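Local coordinates for SJCHGC06286 protein (Schistosoma japonicum, PDB 3QBR) that probably binds BH domains of other proteins as a member of the Bcl-2 family linked to apoptosis, here without its C-terminal transmembrane part, at residues L66-V69 and G70-N73; E108-N111 and G112-K116; L117-G120 and R121-A124; G169-G172 and L173-F176. All coordinates share one frame; numbering follows the deposited sequence.

Contact 1. Residues L66-V69 and G70-N73; sequences LQLV and GDFN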
ATOM      1  N   LEU A  66      -9.981   2.206  -4.672  1.00 42.03           N
ATOM      2  CA  LEU A  66      -9.655   2.511  -6.059  1.00 48.42           C
ATOM      3  C   LEU A  66      -9.953   3.978  -6.288  1.00 51.12           C
ATOM      4  O   LEU A  66      -9.154   4.706  -6.877  1.00 53.06           O
ATOM      5  CB  LEU A  66     -10.419   1.622  -7.067  1.00 33.31           C
ATOM      6  CG  LEU A  66      -9.968   0.154  -7.191  1.00 44.31           C
ATOM      7  CD1 LEU A  66     -11.026  -0.673  -7.875  1.00 51.41           C
ATOM      8  CD2 LEU A  66      -8.666  -0.008  -7.912  1.00 40.66           C
ATOM      9  N   GLN A  67     -11.101   4.423  -5.806  1.00 45.19           N
ATOM     10  CA  GLN A  67     -11.408   5.831  -5.932  1.00 44.98           C
ATOM     11  C   GLN A  67     -10.337   6.695  -5.243  1.00 42.62           C
ATOM     12  O   GLN A  67      -9.819   7.628  -5.840  1.00 47.19           O
ATOM     13  CB  GLN A  67     -12.789   6.117  -5.386  1.00 37.77           C
ATOM     14  CG  GLN A  67     -13.159   7.594  -5.431  1.00 44.66           C
ATOM     15  CD  GLN A  67     -14.297   7.891  -4.487  1.00 52.94           C
ATOM     16  OE1 GLN A  67     -15.426   7.469  -4.726  1.00 53.48           O
ATOM     17  NE2 GLN A  67     -13.999   8.579  -3.377  1.00 55.38           N
ATOM     18  N   LEU A  68      -9.978   6.329  -4.016  1.00 46.11           N
ATOM     19  CA  LEU A  68      -9.093   7.118  -3.164  1.00 49.76           C
ATOM     20  C   LEU A  68      -7.617   7.037  -3.558  1.00 54.67           C
ATOM     21  O   LEU A  68      -6.882   8.000  -3.374  1.00 58.10           O
ATOM     22  CB  LEU A  68      -9.260   6.697  -1.694  1.00 46.18           C
ATOM     23  CG  LEU A  68     -10.589   6.995  -0.985  1.00 50.56           C
ATOM     24  CD1 LEU A  68     -10.670   6.251   0.348  1.00 45.44           C
ATOM     25  CD2 LEU A  68     -10.795   8.476  -0.759  1.00 48.00           C
ATOM     26  N   VAL A  69      -7.168   5.885  -4.049  1.00 51.79           N
ATOM     27  CA  VAL A  69      -5.818   5.748  -4.586  1.00 46.39           C
ATOM     28  C   VAL A  69      -5.780   6.482  -5.937  1.00 50.57           C
ATOM     29  O   VAL A  69      -4.732   6.943  -6.404  1.00 40.11           O
ATOM     30  CB  VAL A  69      -5.442   4.277  -4.736  1.00 47.36           C
ATOM     31  CG1 VAL A  69      -4.173   4.111  -5.589  1.00 46.76           C
ATOM     32  CG2 VAL A  69      -5.234   3.659  -3.360  1.00 50.46           C
ATOM     33  N   GLY A  70      -6.951   6.619  -6.552  1.00 46.52           N
ATOM     34  CA  GLY A  70      -7.061   7.413  -7.758  1.00 52.20           C
ATOM     35  C   GLY A  70      -6.803   8.875  -7.423  1.00 58.02           C
ATOM     36  O   GLY A  70      -6.036   9.552  -8.119  1.00 50.61           O
ATOM     37  N   ASP A  71      -7.452   9.354  -6.356  1.00 48.29           N
ATOM     38  CA  ASP A  71      -7.227  10.703  -5.854  1.00 50.11           C
ATOM     39  C   ASP A  71      -5.747  10.876  -5.630  1.00 56.26           C
ATOM     40  O   ASP A  71      -5.162  11.872  -6.059  1.00 59.91           O
ATOM     41  CB  ASP A  71      -7.965  10.940  -4.536  1.00 61.57           C
ATOM     42  CG  ASP A  71      -9.482  11.059  -4.710  1.00 74.66           C
ATOM     43  OD1 ASP A  71      -9.952  11.452  -5.805  1.00 76.36           O
ATOM     44  OD2 ASP A  71     -10.204  10.769  -3.728  1.00 79.06           O
ATOM     45  N   PHE A  72      -5.136   9.895  -4.972  1.00 50.65           N
ATOM     46  CA  PHE A  72      -3.717   9.973  -4.644  1.00 53.05           C
ATOM     47  C   PHE A  72      -2.837  10.033  -5.885  1.00 53.34           C
ATOM     48  O   PHE A  72      -1.917  10.837  -5.948  1.00 53.18           O
ATOM     49  CB  PHE A  72      -3.294   8.800  -3.743  1.00 53.53           C
ATOM     50  CG  PHE A  72      -1.829   8.767  -3.427  1.00 47.39           C
ATOM     51  CD1 PHE A  72      -1.376   9.103  -2.167  1.00 52.97           C
ATOM     52  CD2 PHE A  72      -0.911   8.369  -4.375  1.00 54.90           C
ATOM     53  CE1 PHE A  72      -0.025   9.067  -1.852  1.00 54.91           C
ATOM     54  CE2 PHE A  72       0.463   8.321  -4.069  1.00 54.71           C
ATOM     55  CZ  PHE A  72       0.899   8.666  -2.805  1.00 56.15           C
ATOM     56  N   ASN A  73      -3.100   9.174  -6.870  1.00 48.65           N
ATOM     57  CA  ASN A  73      -2.213   9.083  -8.027  1.00 48.20           C
ATOM     58  C   ASN A  73      -2.227  10.388  -8.788  1.00 46.91           C
ATOM     59  O   ASN A  73      -1.195  10.980  -9.079  1.00 57.02           O
ATOM     60  CB  ASN A  73      -2.628   7.932  -8.955  1.00 49.11           C
ATOM     61  CG  ASN A  73      -2.144   6.576  -8.461  1.00 54.93           C
ATOM     62  OD1 ASN A  73      -1.236   6.482  -7.641  1.00 54.68           O
ATOM     63  ND2 ASN A  73      -2.766   5.517  -8.956  1.00 62.46           N
TER

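Contact 2. Residues E108-N111 and G112-K116; sequences EILN and GLFEK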
ATOM      1  N   GLU A 108      11.074   2.282   7.474  1.00 52.99           N
ATOM      2  CA  GLU A 108      11.366   3.670   7.781  1.00 60.37           C
ATOM      3  C   GLU A 108      10.376   4.607   7.081  1.00 65.39           C
ATOM      4  O   GLU A 108       9.995   5.647   7.626  1.00 72.88           O
ATOM      5  CB  GLU A 108      12.798   4.025   7.359  1.00 74.29           C
ATOM      6  CG  GLU A 108      13.903   3.456   8.257  1.00 88.13           C
ATOM      7  CD  GLU A 108      15.317   3.851   7.794  1.00 95.73           C
ATOM      8  OE1 GLU A 108      15.459   4.686   6.867  1.00 98.93           O
ATOM      9  OE2 GLU A 108      16.292   3.318   8.362  1.00 97.14           O
ATOM     10  N   ILE A 109       9.981   4.255   5.863  1.00 57.47           N
ATOM     11  CA  ILE A 109       9.024   5.070   5.122  1.00 60.73           C
ATOM     12  C   ILE A 109       7.628   5.038   5.755  1.00 65.59           C
ATOM     13  O   ILE A 109       6.930   6.052   5.795  1.00 64.82           O
ATOM     14  CB  ILE A 109       8.897   4.608   3.674  1.00 56.81           C
ATOM     15  CG1 ILE A 109      10.253   4.670   2.978  1.00 58.41           C
ATOM     16  CG2 ILE A 109       7.855   5.448   2.941  1.00 50.87           C
ATOM     17  CD1 ILE A 109      10.157   4.598   1.486  1.00 50.24           C
ATOM     18  N   LEU A 110       7.225   3.887   6.255  1.00 59.17           N
ATOM     19  CA  LEU A 110       5.954   3.742   6.921  1.00 54.69           C
ATOM     20  C   LEU A 110       5.967   4.501   8.210  1.00 55.90           C
ATOM     21  O   LEU A 110       5.092   5.274   8.484  1.00 58.28           O
ATOM     22  CB  LEU A 110       5.693   2.283   7.213  1.00 20.00           C
ATOM     23  CG  LEU A 110       5.393   1.398   6.025  1.00 20.00           C
ATOM     24  CD1 LEU A 110       4.913   0.082   6.470  1.00 20.00           C
ATOM     25  CD2 LEU A 110       4.374   2.025   5.174  1.00 20.00           C
ATOM     26  N   ASN A 111       6.981   4.268   9.016  1.00 60.35           N
ATOM     27  CA  ASN A 111       7.179   5.054  10.229  1.00 58.78           C
ATOM     28  C   ASN A 111       7.132   6.569   9.976  1.00 68.60           C
ATOM     29  O   ASN A 111       6.525   7.329  10.735  1.00 74.77           O
ATOM     30  CB  ASN A 111       8.490   4.645  10.865  1.00 66.53           C
ATOM     31  CG  ASN A 111       8.369   3.336  11.590  1.00 79.58           C
ATOM     32  OD1 ASN A 111       7.289   3.001  12.081  1.00 75.74           O
ATOM     33  ND2 ASN A 111       9.462   2.581  11.665  1.00 87.67           N
ATOM     34  N   GLY A 112       7.766   7.004   8.897  1.00 64.28           N
ATOM     35  CA  GLY A 112       7.634   8.382   8.475  1.00 65.90           C
ATOM     36  C   GLY A 112       6.226   8.755   8.059  1.00 67.86           C
ATOM     37  O   GLY A 112       5.727   9.811   8.438  1.00 69.45           O
ATOM     38  N   LEU A 113       5.582   7.898   7.270  1.00 60.96           N
ATOM     39  CA  LEU A 113       4.217   8.158   6.813  1.00 59.73           C
ATOM     40  C   LEU A 113       3.238   8.264   7.980  1.00 59.21           C
ATOM     41  O   LEU A 113       2.246   9.003   7.922  1.00 54.53           O
ATOM     42  CB  LEU A 113       3.743   7.058   5.846  1.00 50.03           C
ATOM     43  CG  LEU A 113       2.262   7.115   5.421  1.00 54.66           C
ATOM     44  CD1 LEU A 113       1.870   8.438   4.750  1.00 54.03           C
ATOM     45  CD2 LEU A 113       1.899   5.948   4.516  1.00 54.19           C
ATOM     46  N   PHE A 114       3.520   7.520   9.040  1.00 59.71           N
ATOM     47  CA  PHE A 114       2.505   7.279  10.064  1.00 63.37           C
ATOM     48  C   PHE A 114       2.712   8.005  11.405  1.00 62.47           C
ATOM     49  O   PHE A 114       2.053   7.672  12.401  1.00 65.66           O
ATOM     50  CB  PHE A 114       2.236   5.763  10.246  1.00 50.72           C
ATOM     51  CG  PHE A 114       1.331   5.179   9.177  1.00 46.73           C
ATOM     52  CD1 PHE A 114       0.064   5.709   8.956  1.00 49.99           C
ATOM     53  CD2 PHE A 114       1.752   4.119   8.386  1.00 40.52           C
ATOM     54  CE1 PHE A 114      -0.769   5.199   7.950  1.00 46.71           C
ATOM     55  CE2 PHE A 114       0.928   3.593   7.393  1.00 39.47           C
ATOM     56  CZ  PHE A 114      -0.335   4.130   7.173  1.00 46.45           C
ATOM     57  N   GLU A 115       3.584   9.021  11.409  1.00 66.96           N
ATOM     58  CA  GLU A 115       3.755   9.897  12.577  1.00 72.49           C
ATOM     59  C   GLU A 115       2.399  10.328  13.139  1.00 74.20           C
ATOM     60  O   GLU A 115       2.254  10.546  14.331  1.00 78.48           O
ATOM     61  CB  GLU A 115       4.581  11.126  12.224  1.00 75.56           C
ATOM     62  CG  GLU A 115       6.073  10.882  12.173  1.00 82.13           C
ATOM     63  CD  GLU A 115       6.793  11.885  11.290  1.00 90.68           C
ATOM     64  OE1 GLU A 115       6.130  12.526  10.447  1.00 96.27           O
ATOM     65  OE2 GLU A 115       8.026  12.025  11.424  1.00 95.45           O
ATOM     66  N   LYS A 116       1.410  10.453  12.269  1.00 74.98           N
ATOM     67  CA  LYS A 116       0.035  10.634  12.701  1.00 73.72           C
ATOM     68  C   LYS A 116      -0.825   9.605  11.964  1.00 67.90           C
ATOM     69  O   LYS A 116      -0.421   9.096  10.911  1.00 69.36           O
ATOM     70  CB  LYS A 116      -0.470  12.058  12.408  1.00 75.94           C
ATOM     71  CG  LYS A 116      -1.858  12.339  13.028  1.00 90.05           C
ATOM     72  CD  LYS A 116      -2.762  13.202  12.139  1.00 93.84           C
ATOM     73  CE  LYS A 116      -4.155  13.388  12.751  1.00 88.46           C
ATOM     74  NZ  LYS A 116      -5.163  13.833  11.742  1.00 79.71           N
TER

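Contact 3. Residues L117-G120 and R121-A124; sequences LNWG and RIVA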
ATOM      1  N   LEU A 117      -2.004   9.309  12.509  1.00 58.44           N
ATOM      2  CA  LEU A 117      -2.920   8.376  11.878  1.00 56.32           C
ATOM      3  C   LEU A 117      -4.174   9.075  11.406  1.00 55.11           C
ATOM      4  O   LEU A 117      -4.781   9.852  12.135  1.00 48.64           O
ATOM      5  CB  LEU A 117      -3.340   7.276  12.854  1.00 54.39           C
ATOM      6  CG  LEU A 117      -2.214   6.552  13.566  1.00 52.85           C
ATOM      7  CD1 LEU A 117      -2.739   5.359  14.310  1.00 53.10           C
ATOM      8  CD2 LEU A 117      -1.178   6.162  12.560  1.00 48.82           C
ATOM      9  N   ASN A 118      -4.572   8.760  10.182  1.00 56.11           N
ATOM     10  CA  ASN A 118      -5.914   9.050   9.685  1.00 53.16           C
ATOM     11  C   ASN A 118      -6.091   8.253   8.386  1.00 53.91           C
ATOM     12  O   ASN A 118      -5.114   7.704   7.865  1.00 45.60           O
ATOM     13  CB  ASN A 118      -6.103  10.553   9.446  1.00 47.29           C
ATOM     14  CG  ASN A 118      -5.006  11.147   8.567  1.00 63.39           C
ATOM     15  OD1 ASN A 118      -4.954  10.893   7.363  1.00 64.43           O
ATOM     16  ND2 ASN A 118      -4.127  11.944   9.169  1.00 69.00           N
ATOM     17  N   TRP A 119      -7.319   8.196   7.876  1.00 50.24           N
ATOM     18  CA  TRP A 119      -7.610   7.492   6.631  1.00 55.16           C
ATOM     19  C   TRP A 119      -6.718   7.887   5.451  1.00 59.46           C
ATOM     20  O   TRP A 119      -6.160   7.010   4.780  1.00 54.53           O
ATOM     21  CB  TRP A 119      -9.087   7.628   6.258  1.00 50.89           C
ATOM     22  CG  TRP A 119      -9.955   6.802   7.138  1.00 50.35           C
ATOM     23  CD1 TRP A 119     -11.027   7.223   7.870  1.00 51.58           C
ATOM     24  CD2 TRP A 119      -9.813   5.406   7.407  1.00 47.49           C
ATOM     25  NE1 TRP A 119     -11.575   6.168   8.564  1.00 55.81           N
ATOM     26  CE2 TRP A 119     -10.840   5.033   8.298  1.00 53.77           C
ATOM     27  CE3 TRP A 119      -8.917   4.428   6.976  1.00 44.52           C
ATOM     28  CZ2 TRP A 119     -11.012   3.730   8.766  1.00 51.63           C
ATOM     29  CZ3 TRP A 119      -9.080   3.125   7.445  1.00 55.18           C
ATOM     30  CH2 TRP A 119     -10.123   2.790   8.331  1.00 49.83           C
ATOM     31  N   GLY A 120      -6.574   9.189   5.201  1.00 58.18           N
ATOM     32  CA  GLY A 120      -5.790   9.653   4.072  1.00 54.56           C
ATOM     33  C   GLY A 120      -4.372   9.091   4.020  1.00 49.66           C
ATOM     34  O   GLY A 120      -3.837   8.808   2.949  1.00 51.20           O
ATOM     35  N   ARG A 121      -3.754   8.944   5.182  1.00 43.39           N
ATOM     36  CA  ARG A 121      -2.405   8.418   5.269  1.00 50.82           C
ATOM     37  C   ARG A 121      -2.387   6.908   5.027  1.00 56.26           C
ATOM     38  O   ARG A 121      -1.382   6.356   4.545  1.00 55.86           O
ATOM     39  CB  ARG A 121      -1.798   8.727   6.647  1.00 51.59           C
ATOM     40  CG  ARG A 121      -1.246  10.136   6.783  1.00 56.66           C
ATOM     41  CD  ARG A 121      -1.079  10.568   8.262  1.00 59.97           C
ATOM     42  NE  ARG A 121      -0.764  11.989   8.324  1.00 61.26           N
ATOM     43  CZ  ARG A 121       0.421  12.489   8.652  1.00 62.60           C
ATOM     44  NH1 ARG A 121       1.422  11.691   9.010  1.00 63.36           N
ATOM     45  NH2 ARG A 121       0.596  13.805   8.626  1.00 56.54           N
ATOM     46  N   ILE A 122      -3.485   6.240   5.380  1.00 43.27           N
ATOM     47  CA  ILE A 122      -3.579   4.805   5.148  1.00 45.09           C
ATOM     48  C   ILE A 122      -3.681   4.543   3.632  1.00 45.57           C
ATOM     49  O   ILE A 122      -2.899   3.768   3.065  1.00 41.58           O
ATOM     50  CB  ILE A 122      -4.720   4.177   5.995  1.00 46.72           C
ATOM     51  CG1 ILE A 122      -4.263   4.065   7.453  1.00 54.71           C
ATOM     52  CG2 ILE A 122      -5.114   2.815   5.474  1.00 40.14           C
ATOM     53  CD1 ILE A 122      -5.404   3.914   8.464  1.00 58.30           C
ATOM     54  N   VAL A 123      -4.611   5.237   2.987  1.00 45.71           N
ATOM     55  CA  VAL A 123      -4.697   5.294   1.533  1.00 50.83           C
ATOM     56  C   VAL A 123      -3.335   5.442   0.879  1.00 51.51           C
ATOM     57  O   VAL A 123      -2.980   4.714  -0.057  1.00 47.28           O
ATOM     58  CB  VAL A 123      -5.545   6.485   1.079  1.00 45.91           C
ATOM     59  CG1 VAL A 123      -5.260   6.782  -0.363  1.00 48.61           C
ATOM     60  CG2 VAL A 123      -7.022   6.208   1.297  1.00 38.66           C
ATOM     61  N   ALA A 124      -2.568   6.399   1.375  1.00 48.61           N
ATOM     62  CA  ALA A 124      -1.242   6.634   0.838  1.00 50.66           C
ATOM     63  C   ALA A 124      -0.360   5.387   0.945  1.00 43.95           C
ATOM     64  O   ALA A 124       0.499   5.168   0.111  1.00 54.02           O
ATOM     65  CB  ALA A 124      -0.598   7.830   1.539  1.00 55.56           C
TER

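Contact 4. Residues G169-G172 and L173-F176; sequences GWSG and LIEF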
ATOM      1  N   GLY A 169     -13.336  -0.388  11.760  1.00 56.18           N
ATOM      2  CA  GLY A 169     -12.468  -1.305  11.051  1.00 50.15           C
ATOM      3  C   GLY A 169     -12.181  -0.842   9.630  1.00 52.35           C
ATOM      4  O   GLY A 169     -12.350   0.329   9.272  1.00 55.49           O
ATOM      5  N   TRP A 170     -11.745  -1.781   8.803  1.00 49.46           N
ATOM      6  CA  TRP A 170     -11.364  -1.477   7.427  1.00 38.30           C
ATOM      7  C   TRP A 170     -12.504  -0.857   6.652  1.00 44.68           C
ATOM      8  O   TRP A 170     -12.273  -0.163   5.678  1.00 44.20           O
ATOM      9  CB  TRP A 170     -10.882  -2.741   6.730  1.00 31.20           C
ATOM     10  CG  TRP A 170      -9.457  -3.047   7.013  1.00 41.32           C
ATOM     11  CD1 TRP A 170      -8.946  -4.203   7.548  1.00 44.09           C
ATOM     12  CD2 TRP A 170      -8.332  -2.186   6.761  1.00 35.23           C
ATOM     13  NE1 TRP A 170      -7.573  -4.116   7.627  1.00 46.70           N
ATOM     14  CE2 TRP A 170      -7.172  -2.885   7.160  1.00 46.22           C
ATOM     15  CE3 TRP A 170      -8.199  -0.900   6.214  1.00 34.59           C
ATOM     16  CZ2 TRP A 170      -5.882  -2.329   7.052  1.00 46.76           C
ATOM     17  CZ3 TRP A 170      -6.937  -0.356   6.091  1.00 39.63           C
ATOM     18  CH2 TRP A 170      -5.786  -1.066   6.520  1.00 43.84           C
ATOM     19  N   SER A 171     -13.734  -1.107   7.090  1.00 53.52           N
ATOM     20  CA  SER A 171     -14.908  -0.542   6.421  1.00 50.11           C
ATOM     21  C   SER A 171     -15.021   0.955   6.606  1.00 50.74           C
ATOM     22  O   SER A 171     -15.827   1.583   5.945  1.00 54.31           O
ATOM     23  CB  SER A 171     -16.196  -1.192   6.921  1.00 45.31           C
ATOM     24  OG  SER A 171     -16.192  -2.573   6.661  1.00 53.30           O
ATOM     25  N   GLY A 172     -14.235   1.516   7.523  1.00 54.91           N
ATOM     26  CA  GLY A 172     -14.150   2.957   7.684  1.00 54.72           C
ATOM     27  C   GLY A 172     -13.980   3.626   6.334  1.00 56.20           C
ATOM     28  O   GLY A 172     -14.599   4.662   6.034  1.00 59.38           O
ATOM     29  N   LEU A 173     -13.152   3.002   5.504  1.00 42.66           N
ATOM     30  CA  LEU A 173     -12.840   3.527   4.180  1.00 51.70           C
ATOM     31  C   LEU A 173     -14.107   3.828   3.350  1.00 51.12           C
ATOM     32  O   LEU A 173     -14.173   4.816   2.609  1.00 48.12           O
ATOM     33  CB  LEU A 173     -11.902   2.551   3.448  1.00 41.96           C
ATOM     34  CG  LEU A 173     -10.496   2.447   4.039  1.00 49.38           C
ATOM     35  CD1 LEU A 173      -9.843   1.148   3.617  1.00 49.38           C
ATOM     36  CD2 LEU A 173      -9.627   3.676   3.666  1.00 46.96           C
ATOM     37  N   ILE A 174     -15.107   2.969   3.477  1.00 44.70           N
ATOM     38  CA  ILE A 174     -16.308   3.118   2.679  1.00 53.01           C
ATOM     39  C   ILE A 174     -16.909   4.499   2.935  1.00 61.43           C
ATOM     40  O   ILE A 174     -17.025   5.326   2.027  1.00 64.02           O
ATOM     41  CB  ILE A 174     -17.311   2.008   2.988  1.00 50.82           C
ATOM     42  CG1 ILE A 174     -16.706   0.651   2.605  1.00 47.92           C
ATOM     43  CG2 ILE A 174     -18.611   2.265   2.251  1.00 39.91           C
ATOM     44  CD1 ILE A 174     -17.539  -0.533   3.014  1.00 54.87           C
ATOM     45  N   GLU A 175     -17.245   4.765   4.190  1.00 61.18           N
ATOM     46  CA  GLU A 175     -17.769   6.067   4.573  1.00 67.61           C
ATOM     47  C   GLU A 175     -16.752   7.194   4.367  1.00 59.22           C
ATOM     48  O   GLU A 175     -17.099   8.242   3.846  1.00 62.40           O
ATOM     49  CB  GLU A 175     -18.228   6.032   6.024  1.00 81.22           C
ATOM     50  CG  GLU A 175     -19.246   7.092   6.385  1.00100.15           C
ATOM     51  CD  GLU A 175     -19.836   6.857   7.775  1.00117.42           C
ATOM     52  OE1 GLU A 175     -20.648   7.689   8.241  1.00121.06           O
ATOM     53  OE2 GLU A 175     -19.481   5.832   8.406  1.00124.37           O
ATOM     54  N   PHE A 176     -15.504   6.988   4.774  1.00 52.01           N
ATOM     55  CA  PHE A 176     -14.484   8.018   4.576  1.00 50.90           C
ATOM     56  C   PHE A 176     -14.579   8.616   3.180  1.00 56.54           C
ATOM     57  O   PHE A 176     -14.338   9.809   2.973  1.00 63.88           O
ATOM     58  CB  PHE A 176     -13.083   7.448   4.786  1.00 47.85           C
ATOM     59  CG  PHE A 176     -11.976   8.438   4.522  1.00 54.57           C
ATOM     60  CD1 PHE A 176     -11.839   9.577   5.306  1.00 50.12           C
ATOM     61  CD2 PHE A 176     -11.072   8.235   3.485  1.00 56.16           C
ATOM     62  CE1 PHE A 176     -10.813  10.500   5.058  1.00 56.55           C
ATOM     63  CE2 PHE A 176     -10.035   9.148   3.238  1.00 53.41           C
ATOM     64  CZ  PHE A 176      -9.912  10.286   4.021  1.00 56.65           C
TER
HETATM   65  O   HOH W   1     -18.216   2.998   6.371  1.00 64.53           O

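Contact 1. Residues L66-V69 and G70-N73
With CG swung beside the backbone N in both Leu68 (chi1 -67°) and Asp71 (chi1 -72°), the two side chains meet at an oblique crossing in which methyl CD2 of Leu68 lies 3.8 Å from carboxylate oxygen OD2 of Asp71. They sit on helix 58-79, in a Leu-x-x-x-Gly-Asp sequence running from Leu66 to Asp71 that matches the BH3 signature of Bcl-2 proteins. The helix itself is held by i to i+4 backbone bonds: Gly70 N donates to Leu66 O, Asp71 N to Gln67 O at 3.0 Å, Phe72 N to Leu68 O, and Asn73 N to Val69 O at 2.8 Å. On another flank Val69 and Asn73 lie side by side and point the same way, the CG1 methyl of Val69 3.9 Å from amide nitrogen ND2 of Asn73. The ring of Phe72 departs from this stretch, although its CB remains beside Val69 O. Phe72 instead packs on Ala124 and Ala127 of helix 119-137, and Val69 also reaches Ala127. The polar end of Asp71 has its main partner elsewhere, since OD2 is hydrogen-bonded to an aromatic side chain of another protein's chain. A basic side chain of that chain forms a long, weak ion pair with OD1. An aromatic side chain there also packs on Leu68, so the Leu68-Asp71 pair forms part of a binding surface. At Asn73 the carboxamide carbon CG stands 3.3 Å from Val69 O.

Contact 2. Residues E108-N111 and G112-K116
Leu110 and Phe114 meet where helix 99-113 ends, Phe114 being the first residue to leave helical backbone angles (phi -108°, psi 16°). Leu113 and Phe114 probably belong to the start of the BH1 motif, which runs on into helix 119-137 of this Bcl-2 fold. Two regular bonds complete the last full turn: Gly112 N to Glu108 O at 2.9 Å and Leu113 N to Ile109 O at 2.7 Å. The next amide is shared, for Phe114 N reaches Leu110 O at 2.8 Å and Asn111 O at 3.5 Å, both weakly. The Phe114 ring stays close to the chain it has just left, with CD2 3.5 Å from Leu110 O. One of its faces carries Leu113, whose CG is centred over the ring, 4.1 Å above the plane; chi1 of 173° sets that CG anti to the backbone N. At the ring's edge, in its plane, lies the carbonyl oxygen of Lys116. Outward, Phe114 packs on Ile122 and Met125 of helix 119-137, while Leu110 turns to Tyr155 of helix 142-159. Asn111 has the same neighbour, OD1 being hydrogen-bonded to Tyr155 OH. Another protein's chain packs on Ile109 and Leu113 and supplies a polar side chain that hydrogen-bonds Glu108 OE1. Across the helix end itself, the apolar side-chain contact is loose, with Leu110 CD2 4.4 Å from Phe114 CE2.

Contact 3. Residues L117-G120 and R121-A124
The amide N of Arg121 is gripped twice by Asn118: side-chain OD1 accepts at 3.2 Å, and the backbone O of Asn118 accepts weakly at 3.3 Å. The side-chain bond is the capping bond of helix 119-137, with Asn118 at the N-cap. A chi1 of 52° places CG of Asn118 between its own backbone N and carbonyl carbon, folding the amide back over the first turn; the donor approaches OD1 from above the carbonyl plane, 35° out of it. The other end of this amide rests on the arginine side chain, its ND2 3.5 Å from Arg121 CD, and the amide and guanidinium planes stand almost perpendicular at 88°. Asn-Trp-Gly-Arg, residues 118 to 121, is the core of the BH1 motif of Bcl-2 proteins. In such proteins the arginine commonly pairs with an acidic residue of a bound BH3 helix, and here Arg121 NH2 forms a salt bridge with an acidic side chain of another protein's chain. Asn118 ND2 is likewise hydrogen-bonded to an acidic side chain there. The acidic groups probably offset the charge of Arg121 and the positive end of the helix dipole. Further along, Val123 N meets Trp119 O nearly along the C=O axis at 3.0 Å, and Ala124 N bonds to Gly120 O. Trp119 and Ile122 point the same way side by side, with CD1 of Ile122 3.8 Å from CE3 of the indole. Beyond them, Trp163 of helix 161-165 meets the Trp119 ring edge-to-face.

Contact 4. Residues G169-G172 and L173-F176
Phe176 N donates to Gly172 O at 2.8 Å in an almost straight bond (172° at the hydrogen), closing the short helix 172-176. Before it, the chain is wound as a 3-10 turn: Ile174 N bonds to Ser171 O at 2.9 Å and Leu173 N to Trp170 O at 3.3 Å, and in both the donor stands well above the carbonyl plane. Ser171 O has a second partner, a water that donates to it and accepts from Glu175 N, bridging a gap that the backbone leaves too wide. The hydroxyl of Ser171 is hydrogen-bonded to Asn57 ND2. Among the side chains, Trp170 and Leu173 run side by side in the same direction, with CD1 of Leu173 3.7 Å from indole CE3. Both have CG beside the backbone N, chi1 being -83° in Trp170 and -68° in Leu173. Beyond this pair the indole meets the Phe17 ring in nearly parallel planes and packs on Ile61 and Ile122. Phe176 turns off towards Leu68, where an aromatic ring of another protein's chain also meets it. The Gly-Trp pair at 169-170, leading into a short helix beside helix 119-137, corresponds to the BH2 motif of Bcl-2 proteins.

All four contacts are local and follow one another along the chain without nesting or crossing. Contact 1 lies within helix 58-79. Contact 2 ends helix 99-113, and contact 3 directly follows, starting helix 119-137; Leu113 O and Arg121 NH1, a probable hydrogen bond at 3.0 Å, join them across the connection. Contact 3 is the hub, since it touches each of the others. Val123 and Ala124 pack against Leu68 and Phe72 of contact 1, while Trp119 lies on Gly172 and Leu173 of contact 4 near the C terminus. Leu68 and Phe176 link contacts 1 and 4. The parts matching BH3, BH1 and BH2 are thereby packed together, and each reaches another protein's chain, the last through Phe176.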